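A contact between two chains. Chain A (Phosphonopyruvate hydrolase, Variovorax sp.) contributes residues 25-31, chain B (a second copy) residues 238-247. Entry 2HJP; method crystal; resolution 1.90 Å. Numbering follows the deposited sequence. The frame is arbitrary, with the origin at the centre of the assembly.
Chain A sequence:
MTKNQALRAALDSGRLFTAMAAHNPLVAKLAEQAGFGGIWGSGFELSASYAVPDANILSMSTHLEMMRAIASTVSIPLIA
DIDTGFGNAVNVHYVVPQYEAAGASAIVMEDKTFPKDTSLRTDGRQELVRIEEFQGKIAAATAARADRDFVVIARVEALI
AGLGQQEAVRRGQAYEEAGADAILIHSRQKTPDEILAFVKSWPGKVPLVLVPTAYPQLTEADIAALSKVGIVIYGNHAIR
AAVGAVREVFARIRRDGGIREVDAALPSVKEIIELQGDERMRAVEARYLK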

# COMPACT_ATOMS: atom_id res chain seq x y z
N PRO A 25 14.93 5.14 -1.87
CA PRO A 25 15.49 5.41 -3.22
C PRO A 25 16.58 6.51 -3.25
O PRO A 25 17.51 6.45 -4.06
CB PRO A 25 14.26 5.83 -4.03
CG PRO A 25 13.14 4.98 -3.41
CD PRO A 25 13.46 5.16 -1.92
N LEU A 26 16.45 7.52 -2.38
CA LEU A 26 17.45 8.57 -2.36
C LEU A 26 18.83 7.97 -1.97
O LEU A 26 19.85 8.24 -2.61
CB LEU A 26 17.04 9.75 -1.42
CG LEU A 26 18.04 10.92 -1.22
CD1 LEU A 26 18.31 11.59 -2.52
CD2 LEU A 26 17.53 11.97 -0.22
N VAL A 27 18.86 7.22 -0.89
CA VAL A 27 20.10 6.61 -0.45
C VAL A 27 20.61 5.66 -1.56
O VAL A 27 21.82 5.58 -1.82
CB VAL A 27 19.85 5.78 0.85
CG1 VAL A 27 21.02 4.83 1.09
CG2 VAL A 27 19.59 6.80 2.06
N ALA A 28 19.70 4.94 -2.22
CA ALA A 28 20.15 4.02 -3.32
C ALA A 28 20.79 4.86 -4.42
O ALA A 28 21.81 4.47 -5.04
CB ALA A 28 18.96 3.20 -3.87
N LYS A 29 20.17 6.00 -4.74
CA LYS A 29 20.75 6.89 -5.75
C LYS A 29 22.15 7.35 -5.31
O LYS A 29 23.09 7.41 -6.15
CB LYS A 29 19.82 8.08 -6.01
CG LYS A 29 20.29 9.07 -7.11
CD LYS A 29 19.12 10.03 -7.45
CE LYS A 29 19.36 10.86 -8.70
NZ LYS A 29 18.19 11.75 -8.98
N LEU A 30 22.34 7.65 -4.02
CA LEU A 30 23.67 8.09 -3.63
C LEU A 30 24.68 6.96 -3.77
O LEU A 30 25.83 7.21 -4.15
CB LEU A 30 23.67 8.66 -2.22
CG LEU A 30 22.86 9.96 -2.10
CD1 LEU A 30 22.55 10.27 -0.64
CD2 LEU A 30 23.63 11.13 -2.77
N ALA A 31 24.27 5.73 -3.44
CA ALA A 31 25.18 4.57 -3.57
C ALA A 31 25.58 4.42 -5.03
O ALA A 31 26.78 4.19 -5.33
CB ALA A 31 24.50 3.24 -3.10
N ALA B 238 16.33 17.20 8.47
CA ALA B 238 16.68 15.77 8.65
C ALA B 238 17.12 15.18 7.29
O ALA B 238 18.17 14.51 7.20
CB ALA B 238 15.47 14.98 9.13
N ILE B 239 16.38 15.45 6.23
CA ILE B 239 16.82 14.80 4.97
C ILE B 239 18.21 15.38 4.52
O ILE B 239 19.08 14.69 3.95
CB ILE B 239 15.71 14.94 3.82
CG1 ILE B 239 16.04 14.00 2.65
CG2 ILE B 239 15.61 16.36 3.34
CD1 ILE B 239 15.82 12.52 2.94
N ARG B 240 18.41 16.65 4.85
CA ARG B 240 19.64 17.32 4.46
C ARG B 240 20.77 16.73 5.24
O ARG B 240 21.78 16.37 4.64
CB ARG B 240 19.54 18.86 4.60
CG ARG B 240 18.82 19.47 3.41
CD ARG B 240 18.21 20.88 3.81
NE ARG B 240 19.27 21.91 3.84
CZ ARG B 240 19.14 23.07 4.47
NH1 ARG B 240 17.95 23.35 5.11
NH2 ARG B 240 20.19 23.86 4.52
N ALA B 241 20.59 16.57 6.55
CA ALA B 241 21.63 15.97 7.36
C ALA B 241 21.96 14.52 6.87
O ALA B 241 23.14 14.09 6.83
CB ALA B 241 21.22 15.93 8.88
N ALA B 242 20.90 13.76 6.56
CA ALA B 242 21.05 12.41 6.13
C ALA B 242 21.87 12.36 4.87
O ALA B 242 22.82 11.58 4.77
CB ALA B 242 19.68 11.73 5.89
N VAL B 243 21.48 13.17 3.88
CA VAL B 243 22.17 13.18 2.61
C VAL B 243 23.64 13.53 2.80
O VAL B 243 24.51 12.84 2.26
CB VAL B 243 21.52 14.19 1.58
CG1 VAL B 243 22.48 14.51 0.44
CG2 VAL B 243 20.26 13.60 0.99
N GLY B 244 23.90 14.52 3.64
CA GLY B 244 25.27 14.94 3.86
C GLY B 244 26.09 13.81 4.40
O GLY B 244 27.19 13.57 3.88
N ALA B 245 25.56 13.07 5.36
CA ALA B 245 26.38 12.00 5.94
C ALA B 245 26.46 10.74 5.10
O ALA B 245 27.51 10.04 5.05
CB ALA B 245 25.93 11.65 7.39
N VAL B 246 25.36 10.40 4.42
CA VAL B 246 25.38 9.16 3.62
C VAL B 246 26.32 9.30 2.45
O VAL B 246 27.12 8.39 2.12
CB VAL B 246 23.99 8.85 3.07
CG1 VAL B 246 24.09 7.79 1.92
CG2 VAL B 246 23.11 8.35 4.26
N ARG B 247 26.24 10.47 1.83
CA ARG B 247 27.10 10.77 0.72
C ARG B 247 28.59 10.70 1.14
O ARG B 247 29.46 10.22 0.37
CB ARG B 247 26.75 12.19 0.28
CG ARG B 247 27.06 12.49 -1.06
CD ARG B 247 26.43 13.86 -1.38
NE ARG B 247 26.75 14.89 -0.38
CZ ARG B 247 26.39 16.18 -0.54
NH1 ARG B 247 25.71 16.55 -1.64
NH2 ARG B 247 26.73 17.08 0.37

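Helices from two subunits often associate largely through side chains, their backbone hydrogen bonds running within each helix and their cohesion drawn from the fit of aliphatic surfaces. The contact between residues 25-31 of chain A and 238-247 of chain B in phosphonopyruvate hydrolase is a compact example. Both stretches are helical, and backbone hydrogen bonds of the i to i+4 kind run within each helix, as in the bonds from Leu30(A) N to Leu26(A) O (2.9 Å) and from Val246(B) N to Ala242(B) O (2.8 Å). No hydrogen bond crosses between the stretches.

The helices run in the same general direction, with a signed crossing angle of -28° and axes that approach to 10.2 Å. That separation leaves room for a layer of branched side chains. One turn apart, Leu26(A) and Leu30(A) both direct their CA-to-CB bonds toward chain B, and they supply the main bumps of the chain A surface.

Leu26(A), with chi1 t and chi2 p, places its CD2 methyl against two residues that are themselves one turn apart on the other helix. This CD2 lies 3.6 Å from CD1 of Ile239(B) and 3.4 Å from CG2 of Val243(B), the latter a tight methyl-to-methyl contact. The CA-to-CB bond of Ile239(B) points sideways, yet its end comes nearer, so the tip of the side chain helps form the hollow that receives the leucine.

Leu30(A) repeats the theme in a different rotamer, chi1 m and chi2 t, and has the largest area covered by the opposing stretch. Its CD1 packs 3.9 Å from CG1 of Val246(B). More loosely, CD1 of Leu30(A) lies 4.4 Å from CG2 of Val243(B). Its other methyl, CD2, sits 4.1 Å from CG of Arg247(B). Here the arginine contributes aliphatic carbon rather than charge: its stem borders the leucine while NH1 is hydrogen-bonded elsewhere in the structure. Leu30(A) thus fits among three residues, and Val243(B) is shared by both leucines.

Val246(B) points toward chain A and acts as the reciprocal bump. Its CG1 reaches Leu30(A) and also lies 4.3 Å from CG1 of Val27(A), whose CA-to-CB bond points sideways.

One small residue marks a shallow place in the chain B surface. Ala242(B) points toward chain A, but its CB stays 6.2 Å from CG2 of Val27(A), the nearest atom of the other stretch. The 294 Å² buried between the stretches therefore illustrates the general principle: shape and the exclusion of water from apolar groups can join two helices without a polar bond between them.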